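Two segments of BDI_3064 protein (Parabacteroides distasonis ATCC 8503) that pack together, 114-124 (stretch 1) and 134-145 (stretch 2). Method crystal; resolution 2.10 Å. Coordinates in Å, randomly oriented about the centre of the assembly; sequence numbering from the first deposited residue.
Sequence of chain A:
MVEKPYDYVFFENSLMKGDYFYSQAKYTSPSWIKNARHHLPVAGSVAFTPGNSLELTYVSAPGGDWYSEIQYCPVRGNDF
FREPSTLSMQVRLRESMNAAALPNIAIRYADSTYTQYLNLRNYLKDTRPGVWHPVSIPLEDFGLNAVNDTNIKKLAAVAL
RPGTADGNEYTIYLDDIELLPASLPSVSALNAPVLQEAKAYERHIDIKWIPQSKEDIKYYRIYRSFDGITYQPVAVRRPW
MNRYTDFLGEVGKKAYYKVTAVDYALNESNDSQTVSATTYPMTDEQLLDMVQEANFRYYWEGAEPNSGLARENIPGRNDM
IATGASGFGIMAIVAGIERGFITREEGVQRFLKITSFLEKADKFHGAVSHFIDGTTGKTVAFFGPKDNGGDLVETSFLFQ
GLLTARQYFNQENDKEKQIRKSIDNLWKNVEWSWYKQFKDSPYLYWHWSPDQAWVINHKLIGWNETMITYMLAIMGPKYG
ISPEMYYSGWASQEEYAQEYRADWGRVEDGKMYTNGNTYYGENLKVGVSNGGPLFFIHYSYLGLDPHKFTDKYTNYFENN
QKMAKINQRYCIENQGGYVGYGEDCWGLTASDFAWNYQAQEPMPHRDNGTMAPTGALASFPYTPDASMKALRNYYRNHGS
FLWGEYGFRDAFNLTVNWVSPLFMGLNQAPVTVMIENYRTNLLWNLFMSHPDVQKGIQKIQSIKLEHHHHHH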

# COMPACT_ATOMS: atom_id res chain seq x y z
N TYR A 114 -19.01 -25.09 -3.43
CA TYR A 114 -17.98 -25.51 -4.35
C TYR A 114 -18.54 -25.81 -5.71
O TYR A 114 -19.72 -26.09 -5.90
N THR A 115 -17.64 -25.78 -6.68
CA THR A 115 -17.92 -26.35 -7.95
C THR A 115 -17.77 -27.86 -7.77
O THR A 115 -17.36 -28.35 -6.71
N GLN A 116 -18.10 -28.60 -8.82
CA GLN A 116 -17.74 -30.00 -8.90
C GLN A 116 -16.20 -30.12 -8.94
O GLN A 116 -15.49 -29.22 -9.42
N TYR A 117 -15.71 -31.24 -8.41
CA TYR A 117 -14.30 -31.58 -8.44
C TYR A 117 -13.95 -32.33 -9.72
O TYR A 117 -14.68 -33.22 -10.15
N LEU A 118 -12.82 -31.98 -10.30
CA LEU A 118 -12.30 -32.63 -11.47
C LEU A 118 -11.03 -33.34 -11.06
O LEU A 118 -10.34 -32.87 -10.17
N ASN A 119 -10.74 -34.46 -11.71
CA ASN A 119 -9.51 -35.19 -11.49
C ASN A 119 -8.44 -34.41 -12.23
O ASN A 119 -8.58 -34.11 -13.41
N LEU A 120 -7.37 -34.09 -11.52
CA LEU A 120 -6.31 -33.28 -12.10
C LEU A 120 -5.54 -34.02 -13.19
O LEU A 120 -4.95 -33.37 -14.07
N ARG A 121 -5.56 -35.36 -13.14
CA ARG A 121 -4.95 -36.23 -14.16
C ARG A 121 -5.46 -35.97 -15.58
O ARG A 121 -4.70 -36.10 -16.56
N ASN A 122 -6.73 -35.58 -15.68
CA ASN A 122 -7.37 -35.30 -16.97
C ASN A 122 -6.84 -34.09 -17.71
O ASN A 122 -7.18 -33.92 -18.87
N TYR A 123 -6.04 -33.25 -17.04
CA TYR A 123 -5.46 -32.05 -17.63
C TYR A 123 -3.95 -32.04 -17.61
O TYR A 123 -3.32 -31.01 -17.86
N LEU A 124 -3.38 -33.21 -17.36
CA LEU A 124 -1.95 -33.40 -17.26
C LEU A 124 -1.63 -34.40 -18.36
O LEU A 124 -1.85 -35.59 -18.22
N PRO A 134 2.45 -27.28 -17.74
CA PRO A 134 1.29 -26.39 -17.80
C PRO A 134 0.00 -27.20 -17.75
O PRO A 134 -0.09 -28.24 -18.37
N VAL A 135 -0.94 -26.74 -16.94
CA VAL A 135 -2.26 -27.32 -16.86
C VAL A 135 -3.25 -26.20 -17.16
O VAL A 135 -3.09 -25.10 -16.65
N SER A 136 -4.24 -26.49 -18.00
CA SER A 136 -5.37 -25.59 -18.27
C SER A 136 -6.64 -26.37 -18.07
O SER A 136 -6.86 -27.39 -18.72
N ILE A 137 -7.47 -25.91 -17.15
CA ILE A 137 -8.74 -26.52 -16.91
C ILE A 137 -9.73 -25.49 -17.40
O ILE A 137 -9.78 -24.39 -16.85
N PRO A 138 -10.48 -25.83 -18.47
CA PRO A 138 -11.56 -24.95 -18.84
C PRO A 138 -12.48 -24.73 -17.66
O PRO A 138 -12.86 -25.70 -16.99
N LEU A 139 -12.84 -23.48 -17.41
CA LEU A 139 -13.75 -23.15 -16.33
C LEU A 139 -15.10 -23.81 -16.55
O LEU A 139 -15.77 -24.21 -15.61
N GLU A 140 -15.49 -23.88 -17.81
CA GLU A 140 -16.57 -24.76 -18.31
C GLU A 140 -16.65 -26.12 -17.57
O GLU A 140 -17.72 -26.49 -17.06
N ASP A 141 -15.51 -26.82 -17.46
CA ASP A 141 -15.45 -28.16 -16.81
C ASP A 141 -15.84 -28.13 -15.32
O ASP A 141 -16.36 -29.12 -14.80
N PHE A 142 -15.62 -26.98 -14.64
CA PHE A 142 -16.14 -26.77 -13.27
C PHE A 142 -17.63 -26.46 -13.24
O PHE A 142 -18.23 -26.38 -12.16
N GLY A 143 -18.23 -26.29 -14.41
CA GLY A 143 -19.64 -25.96 -14.52
C GLY A 143 -19.83 -24.49 -14.22
O GLY A 143 -20.87 -24.11 -13.71
N LEU A 144 -18.81 -23.69 -14.54
CA LEU A 144 -18.87 -22.24 -14.37
C LEU A 144 -19.39 -21.61 -15.65
O LEU A 144 -18.82 -21.80 -16.74
N ASN A 145 -20.44 -20.82 -15.48
CA ASN A 145 -20.99 -19.99 -16.54
C ASN A 145 -19.99 -18.85 -16.78
O ASN A 145 -18.93 -18.80 -16.14

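Packing of residues 114-124 against 134-145, which together bury 625 Å² and are joined directly by one hydrogen bond and otherwise mainly by apolar contacts. Tyr114 stays out of reach of the second stretch. Thr115 (p) points toward it: OG1 donates to Gln116 O in its own stretch (2.9 Å) and lies 3.4 Å from Phe142 CD1, while CG2 touches Leu144 CD2 at 4.1 Å. Gln116 (chi1 p, chi2 t) leaves its backbone sideways, but its amide reaches across, bringing NE2 to 3.0 Å from Asp141 O; the angle is too poor for a hydrogen bond. The backbone oxygen Gln116 O meets the edge of the Phe142 ring, 3.6 Å from Phe142 CD1. Tyr117 points away. Leu118 (m, t) points toward the partner and sets CD1 over one face of the Phe142 (m) ring, a CH-pi contact 3.8 Å from the centroid; the same methyl lies 3.4 Å from Ile137 CG2 and 3.5 Å from Asp141 CB, so it fills the space between these three side chains. Asn119, Arg121 and Asn122 take no part. Leu120 (t, p) starts sideways, yet its CD1 comes within 4.0 Å of Val135 CG1. Tyr123 (m) has the most area covered of any residue here, lying along the strand with CB 3.6 Å from Val135 (t) CG1. Ile137 (m, t) places CG1 over one face of the Tyr123 ring, 3.8 Å from its centroid, and Pro138 CD approaches Tyr123 CE1 at 4.0 Å. At the far end of the ring, Tyr123 OH donates a short hydrogen bond to Asp141 (m) OD2, 2.6 Å, near the ring plane. Water 1 bridges the backbones, donating to Tyr123 O (2.9 Å) and accepting from Ser136 N (3.1 Å). Leu124, with chi1 off-rotamer at -135°, closes the contact through CD1, 3.7 Å from Val135 CG2.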

# COMPACT_ATOMS: atom_id res chain seq x y z
CB TYR A 114 -17.32 -26.77 -3.80
CG TYR A 114 -16.48 -26.53 -2.58
CD1 TYR A 114 -17.05 -26.46 -1.31
CD2 TYR A 114 -15.10 -26.39 -2.69
CE1 TYR A 114 -16.27 -26.26 -0.19
CE2 TYR A 114 -14.32 -26.21 -1.59
CZ TYR A 114 -14.90 -26.13 -0.35
OH TYR A 114 -14.09 -25.93 0.72
CB THR A 115 -16.95 -25.86 -9.02
OG1 THR A 115 -15.63 -26.37 -8.75
CG2 THR A 115 -16.95 -24.34 -9.13
CB GLN A 116 -18.39 -30.66 -10.12
CG GLN A 116 -17.82 -30.20 -11.46
CD GLN A 116 -18.79 -30.36 -12.63
OE1 GLN A 116 -19.90 -29.84 -12.60
NE2 GLN A 116 -18.35 -31.05 -13.67
CB TYR A 117 -13.92 -32.44 -7.24
CG TYR A 117 -13.71 -31.65 -5.98
CD1 TYR A 117 -14.80 -31.34 -5.16
CD2 TYR A 117 -12.43 -31.19 -5.62
CE1 TYR A 117 -14.63 -30.60 -4.00
CE2 TYR A 117 -12.25 -30.45 -4.45
CZ TYR A 117 -13.36 -30.15 -3.66
OH TYR A 117 -13.23 -29.43 -2.50
CB LEU A 118 -11.98 -31.59 -12.53
CG LEU A 118 -13.17 -30.74 -12.98
CD1 LEU A 118 -12.65 -29.59 -13.82
CD2 LEU A 118 -14.18 -31.60 -13.75
CB ASN A 119 -9.57 -36.61 -12.06
CG ASN A 119 -10.75 -37.41 -11.55
OD1 ASN A 119 -11.54 -37.94 -12.34
ND2 ASN A 119 -10.89 -37.50 -10.25
CB LEU A 120 -5.36 -32.78 -11.00
CG LEU A 120 -4.27 -31.77 -11.37
CD1 LEU A 120 -4.82 -30.57 -12.11
CD2 LEU A 120 -3.53 -31.32 -10.12
CB ARG A 121 -5.20 -37.71 -13.82
CG ARG A 121 -6.64 -38.21 -14.06
CD ARG A 121 -6.81 -39.69 -13.78
NE ARG A 121 -5.84 -40.48 -14.54
CZ ARG A 121 -5.73 -41.80 -14.49
NH1 ARG A 121 -6.56 -42.54 -13.74
NH2 ARG A 121 -4.80 -42.40 -15.22
CB ASN A 122 -8.87 -35.12 -16.76
CG ASN A 122 -9.51 -36.36 -16.24
OD1 ASN A 122 -9.01 -37.45 -16.45
ND2 ASN A 122 -10.61 -36.21 -15.55
CB TYR A 123 -5.98 -30.83 -16.89
CG TYR A 123 -7.45 -30.84 -16.82
CD1 TYR A 123 -8.21 -30.42 -17.90
CD2 TYR A 123 -8.11 -31.34 -15.71
CE1 TYR A 123 -9.59 -30.45 -17.86
CE2 TYR A 123 -9.49 -31.38 -15.65
CZ TYR A 123 -10.22 -30.93 -16.73
OH TYR A 123 -11.58 -30.96 -16.68
CB LEU A 124 -1.62 -33.94 -15.86
CG LEU A 124 -0.47 -33.39 -15.01
CD1 LEU A 124 0.27 -32.20 -15.61
CD2 LEU A 124 -0.99 -33.04 -13.63
CB PRO A 134 1.45 -25.64 -19.14
CG PRO A 134 2.61 -26.26 -19.82
CD PRO A 134 3.43 -26.98 -18.79
CB VAL A 135 -2.52 -27.88 -15.46
CG1 VAL A 135 -3.97 -28.30 -15.28
CG2 VAL A 135 -1.60 -29.06 -15.22
CB SER A 136 -5.36 -25.06 -19.69
OG SER A 136 -4.24 -24.24 -19.92
CB ILE A 137 -8.98 -26.81 -15.42
CG1 ILE A 137 -7.86 -27.70 -14.88
CG2 ILE A 137 -10.34 -27.46 -15.22
CD1 ILE A 137 -7.74 -27.72 -13.38
CB PRO A 138 -12.27 -25.72 -19.97
CG PRO A 138 -11.19 -26.49 -20.63
CD PRO A 138 -10.30 -26.91 -19.47
CB LEU A 139 -13.87 -21.63 -16.19
CG LEU A 139 -12.58 -20.96 -15.67
CD1 LEU A 139 -12.77 -19.46 -15.59
CD2 LEU A 139 -12.16 -21.49 -14.31
CB GLU A 140 -16.30 -24.99 -19.80
CG GLU A 140 -17.49 -25.29 -20.67
CD GLU A 140 -17.08 -25.53 -22.11
OE1 GLU A 140 -15.89 -25.28 -22.44
OE2 GLU A 140 -17.93 -25.97 -22.90
CB ASP A 141 -14.06 -28.79 -16.97
CG ASP A 141 -13.66 -29.02 -18.45
OD1 ASP A 141 -14.40 -28.58 -19.36
OD2 ASP A 141 -12.60 -29.63 -18.71
CB PHE A 142 -15.37 -25.66 -12.52
CG PHE A 142 -13.92 -25.98 -12.27
CD1 PHE A 142 -13.55 -26.95 -11.35
CD2 PHE A 142 -12.92 -25.30 -12.96
CE1 PHE A 142 -12.21 -27.24 -11.12
CE2 PHE A 142 -11.58 -25.59 -12.74
CZ PHE A 142 -11.22 -26.56 -11.81
CB LEU A 144 -17.49 -21.65 -14.05
CG LEU A 144 -16.94 -21.96 -12.65
CD1 LEU A 144 -15.45 -21.73 -12.60
CD2 LEU A 144 -17.66 -21.13 -11.60
CB ASN A 145 -22.39 -19.46 -16.14
CG ASN A 145 -23.35 -20.57 -15.69
OD1 ASN A 145 -23.30 -21.69 -16.19
ND2 ASN A 145 -24.22 -20.25 -14.74
O HOH W 1 -3.38 -28.87 -19.82